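Local structure of LbaCas13a H328A (C2c2) (Lachnospiraceae bacterium NK4A179, 5WLH) at residues S996-E1002 with R1059-I1065; E1049-K1055 with F1252-F1258. The protein binds a CRISPR guide RNA and, as a Cas13a enzyme, probably processes its precursor and cleaves target RNA with HEPN-domain nuclease activity. Residues are numbered along the deposited sequence.

Interaction 1: S996-E1002 with R1059-I1065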
loop_
_atom_site.group_PDB
_atom_site.type_symbol
_atom_site.label_atom_id
_atom_site.label_comp_id
_atom_site.label_asym_id
_atom_site.label_seq_id
_atom_site.Cartn_x
_atom_site.Cartn_y
_atom_site.Cartn_z
ATOM N N SER A 996 -17.404 33.008 5.691
ATOM C CA SER A 996 -18.700 32.839 5.044
ATOM C C SER A 996 -18.698 31.758 3.973
ATOM O O SER A 996 -19.775 31.344 3.540
ATOM C CB SER A 996 -19.165 34.171 4.439
ATOM O OG SER A 996 -18.363 34.558 3.332
ATOM N N SER A 997 -17.527 31.291 3.533
ATOM C CA SER A 997 -17.504 30.154 2.619
ATOM C C SER A 997 -17.982 28.883 3.304
ATOM O O SER A 997 -18.489 27.976 2.638
ATOM C CB SER A 997 -16.096 29.939 2.068
ATOM O OG SER A 997 -15.420 31.163 1.866
ATOM N N TYR A 998 -17.825 28.793 4.624
ATOM C CA TYR A 998 -18.120 27.576 5.366
ATOM C C TYR A 998 -19.194 27.750 6.423
ATOM O O TYR A 998 -19.657 26.747 6.983
ATOM C CB TYR A 998 -16.842 27.048 6.032
ATOM C CG TYR A 998 -15.719 26.876 5.034
ATOM C CD1 TYR A 998 -15.856 26.001 3.961
ATOM C CD2 TYR A 998 -14.537 27.601 5.146
ATOM C CE1 TYR A 998 -14.847 25.844 3.037
ATOM C CE2 TYR A 998 -13.511 27.442 4.222
ATOM C CZ TYR A 998 -13.677 26.560 3.170
ATOM O OH TYR A 998 -12.673 26.389 2.238
ATOM N N LEU A 999 -19.606 28.983 6.704
ATOM C CA LEU A 999 -20.594 29.277 7.730
ATOM C C LEU A 999 -21.600 30.268 7.174
ATOM O O LEU A 999 -21.218 31.328 6.666
ATOM C CB LEU A 999 -19.930 29.853 8.986
ATOM C CG LEU A 999 -20.852 30.423 10.062
ATOM C CD1 LEU A 999 -21.665 29.304 10.721
ATOM C CD2 LEU A 999 -20.036 31.173 11.082
ATOM N N ASP A 1000 -22.880 29.921 7.267
ATOM C CA ASP A 1000 -23.958 30.837 6.908
ATOM C C ASP A 1000 -24.333 31.626 8.160
ATOM O O ASP A 1000 -25.264 31.289 8.895
ATOM C CB ASP A 1000 -25.141 30.064 6.340
ATOM C CG ASP A 1000 -26.240 30.968 5.824
ATOM O OD1 ASP A 1000 -26.127 32.206 5.962
ATOM O OD2 ASP A 1000 -27.222 30.433 5.274
ATOM N N PHE A 1001 -23.565 32.689 8.422
ATOM C CA PHE A 1001 -23.885 33.590 9.521
ATOM C C PHE A 1001 -24.849 34.694 9.099
ATOM O O PHE A 1001 -24.800 35.803 9.649
ATOM C CB PHE A 1001 -22.611 34.173 10.142
ATOM C CG PHE A 1001 -21.675 34.820 9.163
ATOM C CD1 PHE A 1001 -21.908 36.105 8.700
ATOM C CD2 PHE A 1001 -20.531 34.164 8.749
ATOM C CE1 PHE A 1001 -21.036 36.710 7.817
ATOM C CE2 PHE A 1001 -19.653 34.765 7.866
ATOM C CZ PHE A 1001 -19.906 36.039 7.400
ATOM N N GLU A 1002 -25.714 34.406 8.122
ATOM C CA GLU A 1002 -26.823 35.269 7.715
ATOM C C GLU A 1002 -26.316 36.625 7.215
ATOM O O GLU A 1002 -26.663 37.687 7.732
ATOM C CB GLU A 1002 -27.836 35.412 8.860
ATOM C CG GLU A 1002 -28.587 34.101 9.167
ATOM C CD GLU A 1002 -29.265 34.090 10.531
ATOM O OE1 GLU A 1002 -29.293 35.145 11.202
ATOM O OE2 GLU A 1002 -29.773 33.021 10.937
ATOM N N ARG A 1059 -22.637 24.632 4.070
ATOM C CA ARG A 1059 -22.218 25.547 5.117
ATOM C C ARG A 1059 -22.923 25.222 6.428
ATOM O O ARG A 1059 -24.071 24.776 6.451
ATOM C CB ARG A 1059 -22.515 26.987 4.710
ATOM C CG ARG A 1059 -21.742 27.441 3.497
ATOM C CD ARG A 1059 -21.778 28.940 3.366
ATOM N NE ARG A 1059 -23.094 29.412 2.948
ATOM C CZ ARG A 1059 -23.426 30.696 2.845
ATOM N NH1 ARG A 1059 -22.539 31.640 3.134
ATOM N NH2 ARG A 1059 -24.648 31.033 2.454
ATOM N N VAL A 1060 -22.205 25.433 7.532
ATOM C CA VAL A 1060 -22.829 25.362 8.843
ATOM C C VAL A 1060 -23.970 26.369 8.900
ATOM O O VAL A 1060 -23.854 27.502 8.412
ATOM C CB VAL A 1060 -21.791 25.621 9.946
ATOM C CG1 VAL A 1060 -22.431 25.496 11.336
ATOM C CG2 VAL A 1060 -20.610 24.655 9.798
ATOM N N SER A 1061 -25.083 25.951 9.485
ATOM C CA SER A 1061 -26.309 26.728 9.520
ATOM C C SER A 1061 -26.680 27.063 10.956
ATOM O O SER A 1061 -26.153 26.493 11.916
ATOM C CB SER A 1061 -27.459 25.953 8.874
ATOM O OG SER A 1061 -27.757 24.814 9.656
ATOM N N ARG A 1062 -27.626 27.995 11.092
ATOM C CA ARG A 1062 -28.204 28.271 12.402
ATOM C C ARG A 1062 -28.765 26.998 13.029
ATOM O O ARG A 1062 -28.501 26.699 14.201
ATOM C CB ARG A 1062 -29.292 29.343 12.278
ATOM C CG ARG A 1062 -29.982 29.673 13.596
ATOM C CD ARG A 1062 -30.927 30.862 13.447
ATOM N NE ARG A 1062 -30.222 32.141 13.417
ATOM C CZ ARG A 1062 -29.755 32.767 14.496
ATOM N NH1 ARG A 1062 -29.898 32.227 15.702
ATOM N NH2 ARG A 1062 -29.134 33.931 14.368
ATOM N N SER A 1063 -29.520 26.217 12.250
ATOM C CA SER A 1063 -30.153 25.026 12.810
ATOM C C SER A 1063 -29.120 24.004 13.268
ATOM O O SER A 1063 -29.377 23.249 14.215
ATOM C CB SER A 1063 -31.117 24.401 11.796
ATOM O OG SER A 1063 -30.439 23.918 10.654
ATOM N N ASP A 1064 -27.954 23.966 12.615
ATOM C CA ASP A 1064 -26.842 23.164 13.124
ATOM C C ASP A 1064 -26.426 23.635 14.510
ATOM O O ASP A 1064 -26.237 22.829 15.427
ATOM C CB ASP A 1064 -25.646 23.246 12.171
ATOM C CG ASP A 1064 -25.874 22.511 10.866
ATOM O OD1 ASP A 1064 -26.639 21.522 10.857
ATOM O OD2 ASP A 1064 -25.274 22.928 9.850
ATOM N N ILE A 1065 -26.244 24.948 14.663
ATOM C CA ILE A 1065 -25.811 25.511 15.935
ATOM C C ILE A 1065 -26.894 25.320 16.986
ATOM O O ILE A 1065 -26.607 25.046 18.156
ATOM C CB ILE A 1065 -25.441 26.991 15.748
ATOM C CG1 ILE A 1065 -24.275 27.123 14.755
ATOM C CG2 ILE A 1065 -25.092 27.630 17.066
ATOM C CD1 ILE A 1065 -24.188 28.466 14.107
HETATM O O HOH W 1 -27.538 29.815 8.952
#
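The shortest polar contact is the salt bridge between Glu1002 and Arg1062, with Arg1062 NE 2.7 Å from Glu1002 OE2 and a weak second bond from Arg1062 NH2 to Glu1002 OE1 at 3.4 Å; Ser1018 gives the same guanidinium a further partner. At the middle is a single isolated beta bridge, Leu999 with Val1060, between two loops: Val1060 N donates to Tyr998 O (2.9 Å) and Asp1000 N to Val1060 O (2.8 Å). One water joins the loop to the helix start, donating to Asp1000 O at 2.7 Å and accepting from Arg1062 N at 2.8 Å. Arg1059 folds back over the loop that follows helix 988-995, its NH1 bonding Ser996 O at 2.8 Å. Asp1000 lies over one face of that guanidinium, its OD2 a long 3.9 Å from Arg1059 NH2; no N-H points at this oxygen, so the salt bridge is of charges alone. Asp1000 OD1 closes an Asx turn, accepting from Glu1002 N at 3.1 Å. Segment 1059-1065 turns into helix 1062-1075 straight after the bridge, with Ser1061 as N-cap. Leu999 CD1 packs on Val1060 CB (3.8 Å) and, more loosely, on Ile1065 CD1 (4.3 Å).

Interaction 2: E1049-K1055 with F1252-F1258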
loop_
_atom_site.group_PDB
_atom_site.type_symbol
_atom_site.label_atom_id
_atom_site.label_comp_id
_atom_site.label_asym_id
_atom_site.label_seq_id
_atom_site.Cartn_x
_atom_site.Cartn_y
_atom_site.Cartn_z
ATOM N N GLU A 1049 -8.376 22.890 0.004
ATOM C CA GLU A 1049 -8.772 23.334 -1.328
ATOM C C GLU A 1049 -10.169 23.936 -1.230
ATOM O O GLU A 1049 -11.159 23.210 -1.073
ATOM C CB GLU A 1049 -8.721 22.177 -2.321
ATOM C CG GLU A 1049 -7.347 21.505 -2.372
ATOM C CD GLU A 1049 -6.356 22.276 -3.230
ATOM O OE1 GLU A 1049 -6.745 23.313 -3.813
ATOM O OE2 GLU A 1049 -5.183 21.853 -3.331
ATOM N N ARG A 1050 -10.234 25.268 -1.312
ATOM C CA ARG A 1050 -11.435 25.983 -0.891
ATOM C C ARG A 1050 -12.621 25.624 -1.762
ATOM O O ARG A 1050 -13.677 25.229 -1.254
ATOM C CB ARG A 1050 -11.187 27.490 -0.917
ATOM C CG ARG A 1050 -12.362 28.331 -0.452
ATOM C CD ARG A 1050 -12.037 29.816 -0.610
ATOM N NE ARG A 1050 -13.235 30.645 -0.652
ATOM C CZ ARG A 1050 -13.213 31.975 -0.667
ATOM N NH1 ARG A 1050 -14.345 32.663 -0.706
ATOM N NH2 ARG A 1050 -12.054 32.618 -0.640
ATOM N N ARG A 1051 -12.472 25.765 -3.079
ATOM C CA ARG A 1051 -13.598 25.516 -3.972
ATOM C C ARG A 1051 -14.058 24.074 -3.862
ATOM O O ARG A 1051 -15.258 23.789 -3.905
ATOM C CB ARG A 1051 -13.214 25.860 -5.410
ATOM C CG ARG A 1051 -12.858 27.336 -5.609
ATOM C CD ARG A 1051 -13.253 27.830 -6.990
ATOM N NE ARG A 1051 -12.491 27.198 -8.064
ATOM C CZ ARG A 1051 -13.041 26.545 -9.084
ATOM N NH1 ARG A 1051 -14.355 26.433 -9.163
ATOM N NH2 ARG A 1051 -12.278 26.004 -10.027
ATOM N N PHE A 1052 -13.117 23.146 -3.672
ATOM C CA PHE A 1052 -13.492 21.749 -3.477
ATOM C C PHE A 1052 -14.352 21.580 -2.227
ATOM O O PHE A 1052 -15.434 20.975 -2.275
ATOM C CB PHE A 1052 -12.223 20.894 -3.395
ATOM C CG PHE A 1052 -12.438 19.542 -2.788
ATOM C CD1 PHE A 1052 -13.006 18.524 -3.538
ATOM C CD2 PHE A 1052 -12.047 19.276 -1.484
ATOM C CE1 PHE A 1052 -13.194 17.264 -2.993
ATOM C CE2 PHE A 1052 -12.245 18.021 -0.934
ATOM C CZ PHE A 1052 -12.821 17.018 -1.693
ATOM N N LEU A 1053 -13.887 22.113 -1.094
ATOM C CA LEU A 1053 -14.637 21.970 0.150
ATOM C C LEU A 1053 -16.024 22.598 0.036
ATOM O O LEU A 1053 -17.009 22.017 0.497
ATOM C CB LEU A 1053 -13.864 22.586 1.309
ATOM C CG LEU A 1053 -12.646 21.758 1.733
ATOM C CD1 LEU A 1053 -11.740 22.596 2.604
ATOM C CD2 LEU A 1053 -13.088 20.499 2.474
ATOM N N GLU A 1054 -16.118 23.776 -0.596
ATOM C CA GLU A 1054 -17.427 24.395 -0.818
ATOM C C GLU A 1054 -18.323 23.531 -1.695
ATOM O O GLU A 1054 -19.551 23.541 -1.532
ATOM C CB GLU A 1054 -17.271 25.773 -1.463
ATOM C CG GLU A 1054 -16.533 26.789 -0.620
ATOM C CD GLU A 1054 -16.109 27.998 -1.433
ATOM O OE1 GLU A 1054 -15.924 27.862 -2.656
ATOM O OE2 GLU A 1054 -15.966 29.090 -0.854
ATOM N N LYS A 1055 -17.741 22.789 -2.634
ATOM C CA LYS A 1055 -18.544 21.987 -3.547
ATOM C C LYS A 1055 -19.026 20.683 -2.931
ATOM O O LYS A 1055 -20.002 20.108 -3.420
ATOM C CB LYS A 1055 -17.753 21.694 -4.826
ATOM C CG LYS A 1055 -17.726 22.865 -5.814
ATOM C CD LYS A 1055 -16.605 22.734 -6.832
ATOM C CE LYS A 1055 -16.370 24.043 -7.567
ATOM N NZ LYS A 1055 -17.599 24.496 -8.289
ATOM N N PHE A 1252 -2.536 18.799 -9.803
ATOM C CA PHE A 1252 -3.673 19.165 -8.979
ATOM C C PHE A 1252 -4.743 19.889 -9.801
ATOM O O PHE A 1252 -5.432 20.769 -9.286
ATOM C CB PHE A 1252 -3.220 20.016 -7.777
ATOM C CG PHE A 1252 -2.464 19.215 -6.722
ATOM C CD1 PHE A 1252 -1.154 18.786 -6.951
ATOM C CD2 PHE A 1252 -3.076 18.861 -5.534
ATOM C CE1 PHE A 1252 -0.465 18.034 -5.993
ATOM C CE2 PHE A 1252 -2.393 18.102 -4.561
ATOM C CZ PHE A 1252 -1.095 17.689 -4.793
ATOM N N ARG A 1253 -4.872 19.523 -11.083
ATOM C CA ARG A 1253 -5.812 20.223 -11.961
ATOM C C ARG A 1253 -7.253 19.999 -11.528
ATOM O O ARG A 1253 -8.109 20.857 -11.765
ATOM C CB ARG A 1253 -5.629 19.768 -13.410
ATOM C CG ARG A 1253 -4.222 19.938 -13.963
ATOM C CD ARG A 1253 -3.815 21.409 -13.983
ATOM N NE ARG A 1253 -4.830 22.245 -14.620
ATOM C CZ ARG A 1253 -4.977 23.546 -14.391
ATOM N NH1 ARG A 1253 -4.176 24.168 -13.534
ATOM N NH2 ARG A 1253 -5.935 24.226 -15.009
ATOM N N TYR A 1254 -7.542 18.853 -10.899
ATOM C CA TYR A 1254 -8.892 18.608 -10.407
ATOM C C TYR A 1254 -9.397 19.774 -9.576
ATOM O O TYR A 1254 -10.571 20.158 -9.667
ATOM C CB TYR A 1254 -8.901 17.328 -9.574
ATOM C CG TYR A 1254 -10.132 17.152 -8.722
ATOM C CD1 TYR A 1254 -11.297 16.637 -9.261
ATOM C CD2 TYR A 1254 -10.109 17.451 -7.368
ATOM C CE1 TYR A 1254 -12.425 16.450 -8.481
ATOM C CE2 TYR A 1254 -11.231 17.256 -6.568
ATOM C CZ TYR A 1254 -12.383 16.757 -7.135
ATOM O OH TYR A 1254 -13.497 16.568 -6.350
ATOM N N TYR A 1255 -8.522 20.346 -8.754
ATOM C CA TYR A 1255 -8.919 21.372 -7.805
ATOM C C TYR A 1255 -9.149 22.722 -8.463
ATOM O O TYR A 1255 -9.706 23.612 -7.816
ATOM C CB TYR A 1255 -7.870 21.503 -6.703
ATOM C CG TYR A 1255 -7.808 20.258 -5.838
ATOM C CD1 TYR A 1255 -8.864 19.943 -4.988
ATOM C CD2 TYR A 1255 -6.724 19.385 -5.892
ATOM C CE1 TYR A 1255 -8.831 18.807 -4.187
ATOM C CE2 TYR A 1255 -6.697 18.216 -5.082
ATOM C CZ TYR A 1255 -7.754 17.955 -4.237
ATOM O OH TYR A 1255 -7.769 16.824 -3.434
ATOM N N SER A 1256 -8.724 22.884 -9.713
ATOM C CA SER A 1256 -8.983 24.088 -10.487
ATOM C C SER A 1256 -10.176 23.943 -11.415
ATOM O O SER A 1256 -10.887 24.923 -11.651
ATOM C CB SER A 1256 -7.746 24.456 -11.315
ATOM O OG SER A 1256 -6.694 24.878 -10.465
ATOM N N SER A 1257 -10.435 22.746 -11.919
ATOM C CA SER A 1257 -11.399 22.583 -12.995
ATOM C C SER A 1257 -12.579 21.691 -12.649
ATOM O O SER A 1257 -13.678 21.952 -13.135
ATOM C CB SER A 1257 -10.706 22.033 -14.248
ATOM O OG SER A 1257 -10.252 20.711 -14.039
ATOM N N PHE A 1258 -12.392 20.649 -11.835
ATOM C CA PHE A 1258 -13.487 19.755 -11.450
ATOM C C PHE A 1258 -14.218 19.203 -12.668
ATOM O O PHE A 1258 -15.433 18.983 -12.637
ATOM C CB PHE A 1258 -14.472 20.456 -10.502
ATOM C CG PHE A 1258 -13.831 21.002 -9.257
ATOM C CD1 PHE A 1258 -13.585 20.177 -8.167
ATOM C CD2 PHE A 1258 -13.447 22.333 -9.179
ATOM C CE1 PHE A 1258 -12.979 20.674 -7.019
ATOM C CE2 PHE A 1258 -12.833 22.835 -8.029
ATOM C CZ PHE A 1258 -12.600 22.003 -6.948
#
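Rings do most of the work here. Tyr1255 points its edge at the face of Phe1052 in a T-shaped pair, centroids 5.7 Å apart and planes at 88°, while Tyr1254 comes against the edge of the Phe1052 ring, its OH 3.4 Å from Phe1052 CE1 and its CE2 3.7 Å from Phe1052 CD1. Phe1258 adds another apolar contact, its CE1 3.7 Å from Phe1052 CB. The aromatic cluster of Phe1052, Tyr1254 and Tyr1255 thus joins the start of helix 1050-1056 to the short helix 1254-1257, which follows a Schellman motif ending helix 1239-1250, with Phe1252 as its C' residue. Aliphatic parts of charged side chains cover two ring faces by CH-pi contacts: Glu1049 CG lies 3.6 Å from the Tyr1255 centroid, and Lys1055 CD 3.8 Å from that of Phe1258. Their charged ends look to other partners, Glu1049 to Arg511 in a salt bridge and Lys1055 to Tyr1369 in a hydrogen bond.

Overall arrangement
Helix 1050-1056 takes part in interaction 2 through Phe1052, and touches interaction 1 through Arg1050, Leu1053 and Glu1054, which meet Ser997 and Tyr998. The contact centres are about 20 Å apart, yet the segments touch, with Tyr998 CE1 3.8 Å from Leu1053 CB. Each contact is partly buried, but the chemistry differs. Interaction 1, farther from the centre of the chain, joins a loop to the start of a helix through backbone bonds, arginine-acid pairs and a water. Interaction 2 packs two helices through aromatic rings and the aliphatic parts of charged side chains. Along the chain their segments alternate; the nearest atom of interaction 1 is about 13 Å from the RNA and that of interaction 2 about 12 Å.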